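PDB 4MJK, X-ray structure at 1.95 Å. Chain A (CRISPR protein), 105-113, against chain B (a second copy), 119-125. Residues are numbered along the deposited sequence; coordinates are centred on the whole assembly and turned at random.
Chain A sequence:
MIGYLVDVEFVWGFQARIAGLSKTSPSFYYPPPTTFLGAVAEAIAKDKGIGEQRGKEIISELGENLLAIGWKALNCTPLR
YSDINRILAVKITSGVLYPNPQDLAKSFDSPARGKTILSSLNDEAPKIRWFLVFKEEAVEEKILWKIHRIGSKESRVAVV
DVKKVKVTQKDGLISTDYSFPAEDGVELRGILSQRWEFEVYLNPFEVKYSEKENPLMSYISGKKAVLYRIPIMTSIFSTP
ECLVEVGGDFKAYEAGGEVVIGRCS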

# COMPACT_ATOMS: atom_id res chain seq x y z
N ALA A 105 -5.94 20.29 -7.26
CA ALA A 105 -6.12 19.97 -8.66
C ALA A 105 -6.06 18.44 -8.69
O ALA A 105 -6.42 17.80 -9.68
CB ALA A 105 -5.00 20.56 -9.50
N LYS A 106 -5.62 17.85 -7.58
CA LYS A 106 -5.50 16.39 -7.49
C LYS A 106 -6.86 15.68 -7.37
O LYS A 106 -6.93 14.46 -7.37
CB LYS A 106 -4.51 15.95 -6.39
CG LYS A 106 -4.62 16.70 -5.06
CD LYS A 106 -3.82 16.01 -3.95
CE LYS A 106 -2.32 16.13 -4.17
NZ LYS A 106 -1.54 15.42 -3.11
N SER A 107 -7.93 16.46 -7.30
CA SER A 107 -9.27 15.89 -7.38
C SER A 107 -9.68 15.63 -8.83
O SER A 107 -10.71 15.01 -9.09
CB SER A 107 -10.30 16.80 -6.71
OG SER A 107 -10.40 16.50 -5.34
N PHE A 108 -8.87 16.10 -9.77
CA PHE A 108 -9.15 15.88 -11.18
C PHE A 108 -7.99 15.18 -11.89
O PHE A 108 -6.90 15.73 -12.03
CB PHE A 108 -9.49 17.20 -11.87
CG PHE A 108 -10.73 17.88 -11.34
CD1 PHE A 108 -11.94 17.75 -11.99
CD2 PHE A 108 -10.67 18.64 -10.18
CE1 PHE A 108 -13.08 18.38 -11.50
CE2 PHE A 108 -11.80 19.27 -9.69
CZ PHE A 108 -13.01 19.14 -10.35
N ASP A 109 -8.22 13.95 -12.34
CA ASP A 109 -7.22 13.23 -13.12
C ASP A 109 -5.86 13.13 -12.41
O ASP A 109 -4.81 13.25 -13.03
CB ASP A 109 -7.07 13.89 -14.50
CG ASP A 109 -6.26 13.06 -15.47
OD1 ASP A 109 -6.39 11.81 -15.45
OD2 ASP A 109 -5.49 13.66 -16.26
N SER A 110 -5.88 12.90 -11.10
CA SER A 110 -4.65 12.68 -10.34
C SER A 110 -3.96 11.39 -10.77
O SER A 110 -4.63 10.42 -11.14
CB SER A 110 -4.96 12.61 -8.85
OG SER A 110 -3.90 11.96 -8.16
N PRO A 111 -2.62 11.38 -10.73
CA PRO A 111 -1.85 10.15 -10.99
C PRO A 111 -2.27 9.01 -10.05
O PRO A 111 -2.09 7.84 -10.38
CB PRO A 111 -0.41 10.54 -10.65
CG PRO A 111 -0.37 12.03 -10.68
CD PRO A 111 -1.76 12.52 -10.37
N ALA A 112 -2.80 9.36 -8.89
CA ALA A 112 -3.15 8.38 -7.87
C ALA A 112 -4.66 8.15 -7.82
O ALA A 112 -5.22 7.79 -6.78
CB ALA A 112 -2.64 8.84 -6.49
N ARG A 113 -5.33 8.39 -8.94
CA ARG A 113 -6.78 8.25 -8.98
C ARG A 113 -7.12 6.78 -8.84
O ARG A 113 -6.47 5.92 -9.46
CB ARG A 113 -7.36 8.86 -10.27
CG ARG A 113 -6.94 8.14 -11.55
CD ARG A 113 -7.24 9.00 -12.78
NE ARG A 113 -6.71 8.39 -14.00
CZ ARG A 113 -5.44 8.48 -14.39
NH1 ARG A 113 -4.57 9.15 -13.67
NH2 ARG A 113 -5.05 7.89 -15.52
N SER B 119 2.41 9.89 1.51
CA SER B 119 1.58 10.53 0.50
C SER B 119 2.35 11.64 -0.20
O SER B 119 2.97 12.47 0.45
CB SER B 119 0.31 11.11 1.14
OG SER B 119 -0.46 11.77 0.15
N SER B 120 2.29 11.68 -1.52
CA SER B 120 3.08 12.65 -2.27
C SER B 120 2.36 13.98 -2.45
O SER B 120 1.14 14.03 -2.64
CB SER B 120 3.46 12.08 -3.62
OG SER B 120 2.29 11.64 -4.28
N LEU B 121 3.12 15.06 -2.40
CA LEU B 121 2.54 16.38 -2.55
C LEU B 121 1.97 16.54 -3.96
O LEU B 121 0.95 17.22 -4.13
CB LEU B 121 3.59 17.45 -2.25
CG LEU B 121 4.06 17.46 -0.80
CD1 LEU B 121 5.28 18.33 -0.65
CD2 LEU B 121 2.96 17.93 0.11
N ASN B 122 2.61 15.90 -4.94
CA ASN B 122 2.13 15.91 -6.32
C ASN B 122 1.40 14.62 -6.74
O ASN B 122 1.20 14.39 -7.94
CB ASN B 122 3.31 16.13 -7.28
CG ASN B 122 4.41 15.12 -7.06
OD1 ASN B 122 4.23 14.17 -6.32
ND2 ASN B 122 5.57 15.33 -7.69
N ASP B 123 1.00 13.80 -5.77
CA ASP B 123 0.30 12.53 -6.05
C ASP B 123 1.07 11.56 -6.94
O ASP B 123 0.51 10.56 -7.42
CB ASP B 123 -1.11 12.78 -6.61
CG ASP B 123 -2.17 12.81 -5.51
OD1 ASP B 123 -1.79 12.73 -4.32
OD2 ASP B 123 -3.38 12.90 -5.84
N GLU B 124 2.36 11.84 -7.13
CA GLU B 124 3.25 10.88 -7.78
C GLU B 124 3.73 9.88 -6.73
O GLU B 124 3.28 9.91 -5.59
CB GLU B 124 4.41 11.58 -8.47
CG GLU B 124 3.96 12.55 -9.56
CD GLU B 124 3.52 11.84 -10.83
OE1 GLU B 124 3.56 10.59 -10.87
OE2 GLU B 124 3.16 12.54 -11.80
N ALA B 125 4.61 8.96 -7.12
CA ALA B 125 5.06 7.97 -6.15
C ALA B 125 5.92 8.66 -5.09
O ALA B 125 6.82 9.43 -5.42
CB ALA B 125 5.84 6.86 -6.85

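What holds the charged groups of the two chains together? The centre of the contact is B:Asp123, which loses more surface to the other stretch than any other residue here and directs its CA-to-CB bond toward chain A. Its carboxylate meets A:Lys106 in a salt bridge that is also a hydrogen bond, with A:Lys106 NZ 3.0 Å from B:Asp123 OD1. The lysine reaches it from a CA-to-CB bond that likewise points toward chain B, through a side chain with p, t, p and t torsions. An ammonium group and a carboxylate attract each other by charge, and here the N-H direction adds to that attraction. B:Asp123 OD1 has a further hydrogen bond elsewhere in the structure.

Which neutral groups complete the polar network? The second carboxylate oxygen is taken up by a serine: A:Ser110 OG donates to B:Asp123 OD2 at 2.6 Å, a short hydrogen bond. The two oxygens of one carboxylate are thus bound by different residues of chain A. The lysine, in turn, finds backbone oxygens beside the carboxylate. A:Lys106 NZ donates to B:Ser120 O at 3.1 Å, and a weak hydrogen bond joins A:Lys106 NZ to B:Leu121 O at 3.2 Å. One ammonium group therefore serves three acceptors on chain B, although the CA-to-CB bond of B:Leu121 points away from chain A.

How does each chain's own fold present these groups? In chain B, a type I turn runs from B:Ser120 to B:Asp123, closed by a backbone hydrogen bond from B:Asp123 N to B:Ser120 O at 3.1 Å. The same B:Ser120 O also accepts from the lysine, so the turn's closing carbonyl is shared between its own chain and its partner. Chain A answers with two type I turns, A:Ala105 to A:Phe108 and A:Ser110 to A:Arg113. A:Lys106 lies within the first, while A:Ser110 begins the second. There A:Ala112 N donates to A:Ser110 OG at 2.9 Å, so the serine hydroxyl accepts from its own backbone while donating to B:Asp123. Within the same turn, A:Arg113 NH1 donates to A:Ser110 O at 2.8 Å.

Where do the chains meet without hydrogen bonds? A:Pro111 and A:Ala112, both with CA-to-CB bonds toward chain B, pack against the loop around B:Asp123. A:Pro111 CB comes within 3.4 Å of B:Asp123 O, and A:Pro111 CD lies 3.8 Å from B:Asp123 CB, so the proline touches both the backbone and the side chain of the aspartate. Beside it, A:Ala112 CB sits 3.7 Å from B:Asp123 O and 4.1 Å from B:Asp123 CG. The backbones are nearest at this point, with A:Ala112 CA 5.7 Å from B:Asp123 CA. B:Glu124 starts away from chain A, but the end of its side chain comes nearer, bringing B:Glu124 OE2 to 3.7 Å from A:Pro111 CG. These van der Waals contacts accompany the polar ones around the same aspartate.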